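Local coordinates for protein serine protease inhibitor 4, isoform B (Drosophila melanogaster, PDB 4P0F) that probably inhibits serine and cysteine endopeptidases as a serpin, captured here in its cleaved form with the reactive loop inserted into the main sheet, at residues Q8-R13 with S37-Q42; D70-A75 with S114-S119; Q80-Y85 with I93-F98; L163-A168 with G302-S307. All coordinates share one frame; numbering follows the deposited sequence.

Interaction 1: residues Q8-R13 with S37-Q42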
loop_
_atom_site.group_PDB
_atom_site.type_symbol
_atom_site.label_atom_id
_atom_site.label_comp_id
_atom_site.label_asym_id
_atom_site.label_seq_id
_atom_site.Cartn_x
_atom_site.Cartn_y
_atom_site.Cartn_z
ATOM N N GLN A 8 8.181 -12.996 -10.991
ATOM C CA GLN A 8 7.547 -13.820 -9.968
ATOM C C GLN A 8 8.196 -13.569 -8.615
ATOM O O GLN A 8 7.509 -13.472 -7.604
ATOM C CB GLN A 8 7.635 -15.310 -10.313
ATOM C CG GLN A 8 6.866 -15.722 -11.553
ATOM C CD GLN A 8 6.837 -17.228 -11.735
ATOM O OE1 GLN A 8 7.628 -17.789 -12.495
ATOM N NE2 GLN A 8 5.926 -17.892 -11.031
ATOM N N GLU A 9 9.520 -13.447 -8.591
ATOM C CA GLU A 9 10.213 -13.202 -7.332
ATOM C C GLU A 9 9.794 -11.876 -6.726
ATOM O O GLU A 9 9.575 -11.781 -5.522
ATOM C CB GLU A 9 11.729 -13.211 -7.516
ATOM C CG GLU A 9 12.482 -12.899 -6.225
ATOM C CD GLU A 9 13.963 -12.708 -6.441
ATOM O OE1 GLU A 9 14.614 -13.638 -6.956
ATOM O OE2 GLU A 9 14.469 -11.616 -6.096
ATOM N N PHE A 10 9.705 -10.844 -7.559
ATOM C CA PHE A 10 9.345 -9.523 -7.069
ATOM C C PHE A 10 7.986 -9.599 -6.383
ATOM O O PHE A 10 7.799 -9.066 -5.297
ATOM C CB PHE A 10 9.318 -8.498 -8.206
ATOM C CG PHE A 10 9.016 -7.096 -7.743
ATOM C CD1 PHE A 10 7.708 -6.684 -7.543
ATOM C CD2 PHE A 10 10.033 -6.191 -7.504
ATOM C CE1 PHE A 10 7.420 -5.410 -7.098
ATOM C CE2 PHE A 10 9.740 -4.911 -7.067
ATOM C CZ PHE A 10 8.443 -4.519 -6.864
ATOM N N ALA A 11 7.039 -10.271 -7.023
ATOM C CA ALA A 11 5.700 -10.390 -6.468
ATOM C C ALA A 11 5.716 -11.167 -5.156
ATOM O O ALA A 11 5.085 -10.754 -4.182
ATOM C CB ALA A 11 4.777 -11.053 -7.466
ATOM N N ARG A 12 6.448 -12.280 -5.131
ATOM C CA ARG A 12 6.562 -13.097 -3.928
ATOM C C ARG A 12 7.125 -12.307 -2.760
ATOM O O ARG A 12 6.612 -12.372 -1.648
ATOM C CB ARG A 12 7.459 -14.317 -4.170
ATOM C CG ARG A 12 6.828 -15.422 -4.941
ATOM C CD ARG A 12 7.608 -16.716 -4.685
ATOM N NE ARG A 12 8.992 -16.585 -5.127
ATOM C CZ ARG A 12 9.391 -16.795 -6.378
ATOM N NH1 ARG A 12 8.516 -17.142 -7.308
ATOM N NH2 ARG A 12 10.668 -16.659 -6.702
ATOM N N ARG A 13 8.190 -11.550 -3.005
ATOM C CA ARG A 13 8.833 -10.818 -1.929
ATOM C C ARG A 13 7.952 -9.674 -1.434
ATOM O O ARG A 13 7.886 -9.422 -0.232
ATOM C CB ARG A 13 10.202 -10.322 -2.391
ATOM C CG ARG A 13 11.090 -11.512 -2.679
ATOM C CD ARG A 13 12.532 -11.192 -2.785
ATOM N NE ARG A 13 13.324 -12.413 -2.902
ATOM C CZ ARG A 13 14.648 -12.424 -2.906
ATOM N NH1 ARG A 13 15.311 -11.283 -2.789
ATOM N NH2 ARG A 13 15.311 -13.566 -3.012
ATOM N N SER A 37 -1.147 0.496 0.831
ATOM C CA SER A 37 -0.524 -0.022 -0.375
ATOM C C SER A 37 0.877 -0.511 -0.060
ATOM O O SER A 37 1.794 0.304 0.110
ATOM C CB SER A 37 -0.460 1.031 -1.469
ATOM O OG SER A 37 0.274 0.543 -2.579
ATOM N N PRO A 38 1.056 -1.833 0.027
ATOM C CA PRO A 38 2.418 -2.321 0.291
ATOM C C PRO A 38 3.373 -1.976 -0.845
ATOM O O PRO A 38 4.561 -1.707 -0.596
ATOM C CB PRO A 38 2.232 -3.833 0.448
ATOM C CG PRO A 38 0.939 -4.160 -0.166
ATOM C CD PRO A 38 0.078 -2.935 -0.052
ATOM N N PHE A 39 2.861 -1.945 -2.071
ATOM C CA PHE A 39 3.682 -1.611 -3.226
ATOM C C PHE A 39 4.248 -0.200 -3.095
ATOM O O PHE A 39 5.421 0.047 -3.412
ATOM C CB PHE A 39 2.893 -1.722 -4.526
ATOM C CG PHE A 39 3.711 -1.392 -5.740
ATOM C CD1 PHE A 39 3.810 -0.088 -6.190
ATOM C CD2 PHE A 39 4.422 -2.375 -6.405
ATOM C CE1 PHE A 39 4.591 0.225 -7.291
ATOM C CE2 PHE A 39 5.199 -2.064 -7.509
ATOM C CZ PHE A 39 5.280 -0.756 -7.950
ATOM N N SER A 40 3.407 0.730 -2.654
ATOM C CA SER A 40 3.818 2.119 -2.480
ATOM C C SER A 40 4.909 2.241 -1.418
ATOM O O SER A 40 5.904 2.973 -1.591
ATOM C CB SER A 40 2.604 2.977 -2.106
ATOM O OG SER A 40 2.961 4.301 -1.784
ATOM N N ILE A 41 4.717 1.532 -0.315
ATOM C CA ILE A 41 5.667 1.567 0.782
ATOM C C ILE A 41 7.004 0.979 0.349
ATOM O O ILE A 41 8.053 1.584 0.584
ATOM C CB ILE A 41 5.113 0.812 2.017
ATOM C CG1 ILE A 41 3.866 1.532 2.547
ATOM C CG2 ILE A 41 6.164 0.714 3.116
ATOM C CD1 ILE A 41 3.046 0.720 3.498
ATOM N N GLN A 42 6.985 -0.199 -0.267
ATOM C CA GLN A 42 8.240 -0.842 -0.666
ATOM C C GLN A 42 8.998 -0.013 -1.711
ATOM O O GLN A 42 10.228 0.105 -1.654
ATOM C CB GLN A 42 7.988 -2.238 -1.213
ATOM C CG GLN A 42 9.217 -3.126 -1.213
ATOM C CD GLN A 42 9.053 -4.368 -2.065
ATOM O OE1 GLN A 42 8.601 -4.302 -3.206
ATOM N NE2 GLN A 42 9.431 -5.519 -1.512
HETATM O O HOH W 1 9.318 -7.012 -4.192
#
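Phe-10 and Phe-39 touch at one ring corner each, their side chains crossing at about a right angle. Phe-10 CE1 lies 4.0 Å from Phe-39 CE2. The approach is oblique to both rings, so this is apolar packing and not a stack. Each phenylalanine has CG anti to its own backbone N (chi1 -177° for Phe-10), which carries each ring toward the other helix. Gln-42 runs alongside Phe-10 in the opposite direction. Its OE1 comes within 3.7 Å of Phe-10 CZ, and the amide plane is steeply inclined to the ring. Water 1 lies over the centre of one face of the Phe-10 ring. It donates to Phe-10 O at 2.8 Å and to Gln-42 OE1 at 3.0 Å, and so ties the two helices together. The other end of the amide is held by Leu-64 O, which accepts from Gln-42 NE2. A leucine in place of Phe-10 would probably leave Phe-39 CE2 without its aromatic neighbour and the bridging water without the ring beneath it. At the start of helix 38-49, Ser-37 OG caps Ser-40 N. The contact joins helix 6-28 to helix 38-49 of the serpin fold. Helix 71-84 packs on Phe-10 and Phe-39 through Val-81, while strand 370-377 meets these rings through Leu-370 and Leu-372.

Interaction 2: residues D70-A75 with S114-S119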
loop_
_atom_site.group_PDB
_atom_site.type_symbol
_atom_site.label_atom_id
_atom_site.label_comp_id
_atom_site.label_asym_id
_atom_site.label_seq_id
_atom_site.Cartn_x
_atom_site.Cartn_y
_atom_site.Cartn_z
ATOM N N ASP A 70 22.641 -5.165 -4.805
ATOM C CA ASP A 70 23.158 -4.303 -5.864
ATOM C C ASP A 70 22.137 -3.231 -6.271
ATOM O O ASP A 70 21.082 -3.569 -6.810
ATOM C CB ASP A 70 23.534 -5.153 -7.074
ATOM C CG ASP A 70 24.287 -4.369 -8.126
ATOM O OD1 ASP A 70 23.629 -3.711 -8.951
ATOM O OD2 ASP A 70 25.533 -4.419 -8.128
ATOM N N PRO A 71 22.448 -1.938 -6.034
ATOM C CA PRO A 71 21.483 -0.862 -6.322
ATOM C C PRO A 71 20.924 -0.849 -7.750
ATOM O O PRO A 71 19.725 -0.603 -7.922
ATOM C CB PRO A 71 22.296 0.417 -6.071
ATOM C CG PRO A 71 23.383 0.013 -5.159
ATOM C CD PRO A 71 23.722 -1.400 -5.520
ATOM N N GLU A 72 21.769 -1.083 -8.750
ATOM C CA GLU A 72 21.301 -1.105 -10.130
ATOM C C GLU A 72 20.329 -2.266 -10.353
ATOM O O GLU A 72 19.321 -2.107 -11.030
ATOM C CB GLU A 72 22.479 -1.198 -11.107
ATOM C CG GLU A 72 22.066 -1.290 -12.583
ATOM C CD GLU A 72 21.234 -0.101 -13.056
ATOM O OE1 GLU A 72 20.011 -0.079 -12.788
ATOM O OE2 GLU A 72 21.799 0.804 -13.714
ATOM N N GLN A 73 20.620 -3.432 -9.783
ATOM C CA GLN A 73 19.731 -4.580 -9.953
ATOM C C GLN A 73 18.411 -4.353 -9.212
ATOM O O GLN A 73 17.337 -4.709 -9.699
ATOM C CB GLN A 73 20.416 -5.867 -9.479
ATOM C CG GLN A 73 21.619 -6.243 -10.328
ATOM C CD GLN A 73 22.253 -7.558 -9.917
ATOM O OE1 GLN A 73 21.922 -8.126 -8.876
ATOM N NE2 GLN A 73 23.173 -8.048 -10.740
ATOM N N ILE A 74 18.486 -3.742 -8.037
ATOM C CA ILE A 74 17.283 -3.405 -7.288
ATOM C C ILE A 74 16.422 -2.442 -8.099
ATOM O O ILE A 74 15.219 -2.646 -8.263
ATOM C CB ILE A 74 17.631 -2.766 -5.931
ATOM C CG1 ILE A 74 18.299 -3.789 -5.012
ATOM C CG2 ILE A 74 16.397 -2.173 -5.259
ATOM C CD1 ILE A 74 18.955 -3.147 -3.794
ATOM N N ALA A 75 17.055 -1.387 -8.607
ATOM C CA ALA A 75 16.348 -0.369 -9.361
ATOM C C ALA A 75 15.675 -0.992 -10.577
ATOM O O ALA A 75 14.511 -0.701 -10.880
ATOM C CB ALA A 75 17.301 0.739 -9.788
ATOM N N SER A 114 15.697 8.476 -11.880
ATOM C CA SER A 114 15.071 8.948 -13.106
ATOM C C SER A 114 14.808 7.825 -14.109
ATOM O O SER A 114 13.701 7.704 -14.624
ATOM C CB SER A 114 15.941 10.027 -13.767
ATOM O OG SER A 114 16.259 11.052 -12.845
ATOM N N LYS A 115 15.818 7.003 -14.384
ATOM C CA LYS A 115 15.731 6.025 -15.464
ATOM C C LYS A 115 14.985 4.758 -15.054
ATOM O O LYS A 115 14.280 4.170 -15.870
ATOM C CB LYS A 115 17.128 5.638 -15.961
ATOM C CG LYS A 115 17.889 6.742 -16.669
ATOM C CD LYS A 115 19.273 6.255 -17.055
ATOM C CE LYS A 115 19.983 7.215 -17.985
ATOM N NZ LYS A 115 21.352 6.728 -18.307
ATOM N N GLN A 116 15.143 4.335 -13.798
ATOM C CA GLN A 116 14.587 3.061 -13.357
ATOM C C GLN A 116 13.293 3.230 -12.563
ATOM O O GLN A 116 12.342 2.474 -12.769
ATOM C CB GLN A 116 15.622 2.301 -12.527
ATOM C CG GLN A 116 16.938 2.072 -13.262
ATOM C CD GLN A 116 16.778 1.217 -14.504
ATOM O OE1 GLN A 116 15.932 0.322 -14.553
ATOM N NE2 GLN A 116 17.594 1.490 -15.516
ATOM N N PHE A 117 13.249 4.207 -11.656
ATOM C CA PHE A 117 12.035 4.467 -10.886
ATOM C C PHE A 117 11.147 5.498 -11.574
ATOM O O PHE A 117 10.065 5.822 -11.080
ATOM C CB PHE A 117 12.368 4.929 -9.461
ATOM C CG PHE A 117 12.752 3.816 -8.544
ATOM C CD1 PHE A 117 14.071 3.384 -8.468
ATOM C CD2 PHE A 117 11.804 3.187 -7.757
ATOM C CE1 PHE A 117 14.430 2.354 -7.629
ATOM C CE2 PHE A 117 12.165 2.158 -6.910
ATOM C CZ PHE A 117 13.474 1.736 -6.845
ATOM N N LEU A 118 11.604 6.006 -12.716
ATOM C CA LEU A 118 10.810 6.920 -13.524
ATOM C C LEU A 118 10.386 8.115 -12.676
ATOM O O LEU A 118 9.315 8.695 -12.861
ATOM C CB LEU A 118 9.592 6.191 -14.110
ATOM C CG LEU A 118 9.908 4.936 -14.938
ATOM C CD1 LEU A 118 8.615 4.314 -15.457
ATOM C CD2 LEU A 118 10.845 5.248 -16.100
ATOM N N SER A 119 11.263 8.492 -11.758
ATOM C CA SER A 119 10.968 9.532 -10.788
ATOM C C SER A 119 11.184 10.915 -11.353
ATOM O O SER A 119 12.155 11.163 -12.061
ATOM C CB SER A 119 11.839 9.365 -9.548
ATOM O OG SER A 119 11.460 10.282 -8.535
HETATM O O HOH W 2 20.296 3.170 -14.886
#
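Gln-116 lays the aliphatic part of its side chain against the methyl of Ala-75, with Gln-116 CB to Ala-75 CB at 3.6 Å. In the serpin fold this joins the first turn of helix 71-84 to the turn that follows helix 107-115 and leads into strand 120-124. The side chain of Gln-116 bends at chi2 (-62°), which sets its amide alongside Ala-75 O and Glu-72. Glu-72 reaches over from one turn earlier. Its OE1 is 3.8 Å from Gln-116 CG, and the carboxylate stands nearly perpendicular to the amide. The two polar ends are linked through water 2, which donates to Glu-72 OE2 at 3.0 Å and accepts from Gln-116 NE2 at 3.2 Å. An alanine in place of Gln-116 would probably lose this water link and the packing of CG on Ala-75 CB, and leave Glu-72 freer to turn. The buried side of the contact belongs to Phe-117. Its CE1 reaches Ala-75 CA at 3.8 Å, and its ring also meets that of Phe-78. Thr-43 and Met-47 of helix 38-49 pack on the same phenylalanine. His-79 ND1 is hydrogen-bonded to Gln-116 O and helps hold the turn, in which Leu-118 leaves helical geometry with a positive phi. At the other end of the contact, helix 71-84 begins with Asp-70 as its N-cap: Asp-70 OD1 accepts from Gln-73 N at 3.1 Å through the lone pair facing away from OD2.

Interaction 3: residues Q80-Y85 with I93-F98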
loop_
_atom_site.group_PDB
_atom_site.type_symbol
_atom_site.label_atom_id
_atom_site.label_comp_id
_atom_site.label_asym_id
_atom_site.label_seq_id
_atom_site.Cartn_x
_atom_site.Cartn_y
_atom_site.Cartn_z
ATOM N N GLN A 80 10.890 -2.737 -14.059
ATOM C CA GLN A 80 10.131 -3.744 -14.793
ATOM C C GLN A 80 8.637 -3.623 -14.503
ATOM O O GLN A 80 7.814 -3.705 -15.411
ATOM C CB GLN A 80 10.629 -5.150 -14.442
ATOM C CG GLN A 80 11.977 -5.501 -15.059
ATOM C CD GLN A 80 12.415 -6.921 -14.744
ATOM O OE1 GLN A 80 12.473 -7.323 -13.581
ATOM N NE2 GLN A 80 12.720 -7.692 -15.785
ATOM N N VAL A 81 8.288 -3.403 -13.240
ATOM C CA VAL A 81 6.883 -3.282 -12.854
ATOM C C VAL A 81 6.302 -1.930 -13.227
ATOM O O VAL A 81 5.226 -1.843 -13.806
ATOM C CB VAL A 81 6.699 -3.483 -11.340
ATOM C CG1 VAL A 81 5.220 -3.391 -10.963
ATOM C CG2 VAL A 81 7.290 -4.812 -10.906
ATOM N N LEU A 82 7.015 -0.868 -12.857
ATOM C CA LEU A 82 6.565 0.487 -13.132
ATOM C C LEU A 82 6.347 0.712 -14.622
ATOM O O LEU A 82 5.371 1.350 -15.027
ATOM C CB LEU A 82 7.581 1.494 -12.585
ATOM C CG LEU A 82 7.740 1.499 -11.067
ATOM C CD1 LEU A 82 9.003 2.247 -10.668
ATOM C CD2 LEU A 82 6.537 2.119 -10.394
ATOM N N ALA A 83 7.242 0.171 -15.445
ATOM C CA ALA A 83 7.133 0.344 -16.889
ATOM C C ALA A 83 5.907 -0.379 -17.447
ATOM O O ALA A 83 5.288 0.078 -18.405
ATOM C CB ALA A 83 8.388 -0.151 -17.584
ATOM N N ALA A 84 5.563 -1.515 -16.848
ATOM C CA ALA A 84 4.441 -2.319 -17.323
ATOM C C ALA A 84 3.114 -1.572 -17.195
ATOM O O ALA A 84 2.132 -1.936 -17.836
ATOM C CB ALA A 84 4.379 -3.637 -16.568
ATOM N N TYR A 85 3.093 -0.528 -16.367
ATOM C CA TYR A 85 1.908 0.312 -16.203
ATOM C C TYR A 85 2.135 1.727 -16.729
ATOM O O TYR A 85 1.419 2.656 -16.349
ATOM C CB TYR A 85 1.496 0.352 -14.730
ATOM C CG TYR A 85 0.812 -0.915 -14.291
ATOM C CD1 TYR A 85 -0.513 -1.159 -14.631
ATOM C CD2 TYR A 85 1.491 -1.878 -13.554
ATOM C CE1 TYR A 85 -1.146 -2.319 -14.244
ATOM C CE2 TYR A 85 0.864 -3.046 -13.161
ATOM C CZ TYR A 85 -0.455 -3.260 -13.509
ATOM O OH TYR A 85 -1.095 -4.415 -13.125
ATOM N N ILE A 93 0.911 4.899 -11.364
ATOM C CA ILE A 93 1.902 4.945 -10.300
ATOM C C ILE A 93 2.896 6.055 -10.633
ATOM O O ILE A 93 3.295 6.201 -11.787
ATOM C CB ILE A 93 2.632 3.603 -10.143
ATOM C CG1 ILE A 93 1.627 2.463 -9.986
ATOM C CG2 ILE A 93 3.531 3.622 -8.919
ATOM C CD1 ILE A 93 2.224 1.085 -10.200
ATOM N N ALA A 94 3.268 6.838 -9.626
ATOM C CA ALA A 94 4.150 7.988 -9.838
ATOM C C ALA A 94 5.113 8.199 -8.690
ATOM O O ALA A 94 4.727 8.144 -7.525
ATOM C CB ALA A 94 3.339 9.235 -10.047
ATOM N N ASN A 95 6.364 8.475 -9.046
ATOM C CA ASN A 95 7.408 8.758 -8.086
ATOM C C ASN A 95 7.944 10.160 -8.279
ATOM O O ASN A 95 8.065 10.638 -9.408
ATOM C CB ASN A 95 8.544 7.747 -8.221
ATOM C CG ASN A 95 8.113 6.345 -7.849
ATOM O OD1 ASN A 95 7.485 6.140 -6.818
ATOM N ND2 ASN A 95 8.451 5.379 -8.689
ATOM N N LYS A 96 8.275 10.811 -7.172
ATOM C CA LYS A 96 8.909 12.123 -7.246
ATOM C C LYS A 96 9.761 12.369 -6.021
ATOM O O LYS A 96 9.410 11.958 -4.924
ATOM C CB LYS A 96 7.859 13.229 -7.386
ATOM C CG LYS A 96 8.437 14.618 -7.665
ATOM C CD LYS A 96 7.412 15.532 -8.317
ATOM C CE LYS A 96 8.017 16.868 -8.702
ATOM N NZ LYS A 96 7.047 17.698 -9.492
ATOM N N ILE A 97 10.874 13.068 -6.220
ATOM C CA ILE A 97 11.720 13.474 -5.112
ATOM C C ILE A 97 11.729 15.001 -5.041
ATOM O O ILE A 97 11.782 15.684 -6.065
ATOM C CB ILE A 97 13.162 12.925 -5.247
ATOM C CG1 ILE A 97 13.972 13.266 -3.995
ATOM C CG2 ILE A 97 13.852 13.451 -6.499
ATOM C CD1 ILE A 97 15.322 12.529 -3.905
ATOM N N PHE A 98 11.642 15.515 -3.820
ATOM C CA PHE A 98 11.645 16.948 -3.575
ATOM C C PHE A 98 12.884 17.268 -2.752
ATOM O O PHE A 98 13.061 16.715 -1.669
ATOM C CB PHE A 98 10.376 17.374 -2.858
ATOM C CG PHE A 98 9.107 17.005 -3.591
ATOM C CD1 PHE A 98 8.516 15.766 -3.399
ATOM C CD2 PHE A 98 8.503 17.908 -4.451
ATOM C CE1 PHE A 98 7.355 15.438 -4.058
ATOM C CE2 PHE A 98 7.336 17.585 -5.116
ATOM C CZ PHE A 98 6.762 16.343 -4.917
HETATM O O HOH W 3 1.697 4.119 -14.041
#
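Leu-82 makes the apolar contact with Ile-93. Leu-82 CD2 is 3.7 Å from Ile-93 CG2, and the two side chains cross at about a right angle. Ile-93 has CG2 anti to its backbone N, which turns that methyl to the leucine and sends CG1 and CD1 another way, toward Phe-39. The second methyl of Leu-82 meets a polar group, with CD1 3.7 Å from Asn-95 ND2. This is packing of a methyl on an amide nitrogen whose hydrogen bond goes elsewhere. Helix 71-84 is thereby seated on strand 91-100, a strand of the large central sheet of the serpin fold. Ile-93 and Asn-95 both point toward the helix, while Ala-94 between them faces the other side, where Trp-139 and Arg-143 of helix 129-143 lie. The polar bonds of Asn-95 lead elsewhere. Its ND2 donates to Phe-117 O in the turn after helix 107-115, and its OD1 accepts from Asn-167 ND2 on the adjoining strand. A buried amide is thus satisfied at both ends. One water-mediated link joins the main chains. Water 3 donates to Tyr-85 O at 2.7 Å and accepts from Ile-93 N at 2.9 Å. It bridges segment 80-85 and the strand. Tyr-85 N donates to Leu-82 O at 3.2 Å.

Interaction 4: residues L163-A168 with G302-S307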
loop_
_atom_site.group_PDB
_atom_site.type_symbol
_atom_site.label_atom_id
_atom_site.label_comp_id
_atom_site.label_asym_id
_atom_site.label_seq_id
_atom_site.Cartn_x
_atom_site.Cartn_y
_atom_site.Cartn_z
ATOM N N LEU A 163 15.545 16.107 1.797
ATOM C CA LEU A 163 14.703 15.671 0.703
ATOM C C LEU A 163 13.515 14.885 1.190
ATOM O O LEU A 163 13.514 14.373 2.301
ATOM C CB LEU A 163 15.508 14.851 -0.302
ATOM C CG LEU A 163 16.231 13.630 0.244
ATOM C CD1 LEU A 163 15.367 12.372 0.120
ATOM C CD2 LEU A 163 17.532 13.461 -0.492
ATOM N N VAL A 164 12.489 14.838 0.348
ATOM C CA VAL A 164 11.324 14.001 0.590
ATOM C C VAL A 164 11.107 13.150 -0.641
ATOM O O VAL A 164 10.994 13.672 -1.748
ATOM C CB VAL A 164 10.059 14.823 0.884
ATOM C CG1 VAL A 164 8.840 13.905 1.073
ATOM C CG2 VAL A 164 10.260 15.680 2.111
ATOM N N LEU A 165 11.074 11.840 -0.432
ATOM C CA LEU A 165 10.792 10.874 -1.483
ATOM C C LEU A 165 9.332 10.498 -1.406
ATOM O O LEU A 165 8.845 10.205 -0.320
ATOM C CB LEU A 165 11.660 9.622 -1.324
ATOM C CG LEU A 165 13.095 9.744 -1.826
ATOM C CD1 LEU A 165 13.950 8.631 -1.284
ATOM C CD2 LEU A 165 13.108 9.711 -3.346
ATOM N N VAL A 166 8.641 10.523 -2.543
ATOM C CA VAL A 166 7.219 10.213 -2.558
ATOM C C VAL A 166 6.866 9.223 -3.651
ATOM O O VAL A 166 7.324 9.328 -4.783
ATOM C CB VAL A 166 6.359 11.479 -2.735
ATOM C CG1 VAL A 166 4.895 11.145 -2.547
ATOM C CG2 VAL A 166 6.784 12.542 -1.730
ATOM N N ASN A 167 6.050 8.243 -3.274
ATOM C CA ASN A 167 5.365 7.390 -4.224
ATOM C C ASN A 167 3.872 7.582 -4.071
ATOM O O ASN A 167 3.374 7.597 -2.956
ATOM C CB ASN A 167 5.691 5.913 -4.010
ATOM C CG ASN A 167 4.810 5.022 -4.851
ATOM O OD1 ASN A 167 3.715 4.601 -4.423
ATOM N ND2 ASN A 167 5.250 4.758 -6.071
ATOM N N ALA A 168 3.168 7.706 -5.191
ATOM C CA ALA A 168 1.708 7.773 -5.180
ATOM C C ALA A 168 1.160 6.710 -6.115
ATOM O O ALA A 168 1.786 6.382 -7.119
ATOM C CB ALA A 168 1.225 9.153 -5.589
ATOM N N GLY A 302 24.880 8.482 2.710
ATOM C CA GLY A 302 25.863 9.293 2.029
ATOM C C GLY A 302 25.853 9.252 0.516
ATOM O O GLY A 302 26.622 9.987 -0.121
ATOM N N LYS A 303 24.994 8.421 -0.071
ATOM C CA LYS A 303 24.931 8.334 -1.517
ATOM C C LYS A 303 23.772 9.146 -2.102
ATOM O O LYS A 303 23.564 9.129 -3.310
ATOM C CB LYS A 303 24.855 6.873 -1.953
ATOM C CG LYS A 303 26.250 6.234 -2.015
ATOM C CD LYS A 303 26.198 4.709 -2.056
ATOM C CE LYS A 303 26.006 4.169 -3.460
ATOM N NZ LYS A 303 25.935 2.675 -3.466
ATOM N N MET A 304 23.064 9.890 -1.257
ATOM C CA MET A 304 21.963 10.731 -1.721
ATOM C C MET A 304 22.427 12.070 -2.303
ATOM O O MET A 304 22.086 12.403 -3.430
ATOM C CB MET A 304 20.981 10.991 -0.579
ATOM C CG MET A 304 20.151 9.785 -0.238
ATOM S SD MET A 304 18.944 10.128 1.054
ATOM C CE MET A 304 17.801 8.753 0.803
ATOM N N LEU A 305 23.212 12.817 -1.531
ATOM C CA LEU A 305 23.600 14.186 -1.893
ATOM C C LEU A 305 25.105 14.361 -2.093
ATOM O O LEU A 305 25.914 13.659 -1.486
ATOM C CB LEU A 305 23.150 15.154 -0.807
ATOM C CG LEU A 305 21.669 15.184 -0.439
ATOM C CD1 LEU A 305 21.450 16.176 0.691
ATOM C CD2 LEU A 305 20.832 15.543 -1.638
ATOM N N GLN A 306 25.495 15.334 -2.906
ATOM C CA GLN A 306 26.912 15.622 -3.056
ATOM C C GLN A 306 27.495 16.120 -1.728
ATOM O O GLN A 306 28.659 15.891 -1.420
ATOM C CB GLN A 306 27.134 16.642 -4.174
ATOM C CG GLN A 306 26.649 16.124 -5.517
ATOM C CD GLN A 306 26.981 17.040 -6.671
ATOM O OE1 GLN A 306 27.422 18.170 -6.476
ATOM N NE2 GLN A 306 26.764 16.555 -7.887
ATOM N N SER A 307 26.668 16.804 -0.947
ATOM C CA SER A 307 27.063 17.295 0.368
ATOM C C SER A 307 27.479 16.183 1.312
ATOM O O SER A 307 26.805 15.155 1.369
ATOM C CB SER A 307 25.900 18.063 0.998
ATOM O OG SER A 307 26.168 18.326 2.364
#
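Leu-163 CD2 touches two side chains of the loop 302-307. It is 3.9 Å from Met-304 SD and 4.1 Å from Leu-305 CD2. Met-304 crosses Leu-163 at about a right angle, whereas Leu-305 slides past it in the opposite direction. The Met-304 chain is extended beyond CG, which takes its methyl on toward Leu-165; Met-304 CE lies a looser 4.4 Å from Leu-165 CD1. All four side chains are buried, and the contact is wholly apolar. Leu-163 has CG lodged between its backbone N and carbonyl carbon (chi1 56°), the less common choice for leucine. Leu-163 and Leu-165 project from one face of the strand, and Ile-97 of the adjoining strand packs against both. Leu-105 lies against Leu-305 on the loop side. The backbones of Leu-163 and Leu-165 are hydrogen-bonded to Val-339 and Met-337 of strand 328-341, the inserted reactive loop of the cleaved serpin. Strand 161-174 thus lies between strands 91-100 and 328-341 in the large central sheet. Cys-44, Met-47 and Ala-48 of helix 38-49 pack on Leu-165, while Val-164 and Val-166 turn to helix 129-143 on the opposite face.

In the fold
Interactions 1, 3 and 4 are buried; interaction 2 is only partly so, with Glu-72 exposed at its edge. Interactions 2 and 3 share helix 71-84, and both meet at Asn-95, which binds the turn of interaction 2. Interactions 3 and 4 lie on neighbouring strands of the central sheet. Asn-167 links them, and also Ser-40 of interaction 1, in what is known in serpins as the shutter region. Phe-39 packs on Val-81, Leu-82 and Ile-93, so interactions 1 and 3 form continuous packing. The chemistry differs with place: a water bridges the two segments in each of interactions 1 to 3, while interaction 4 joins leucines and a methionine alone.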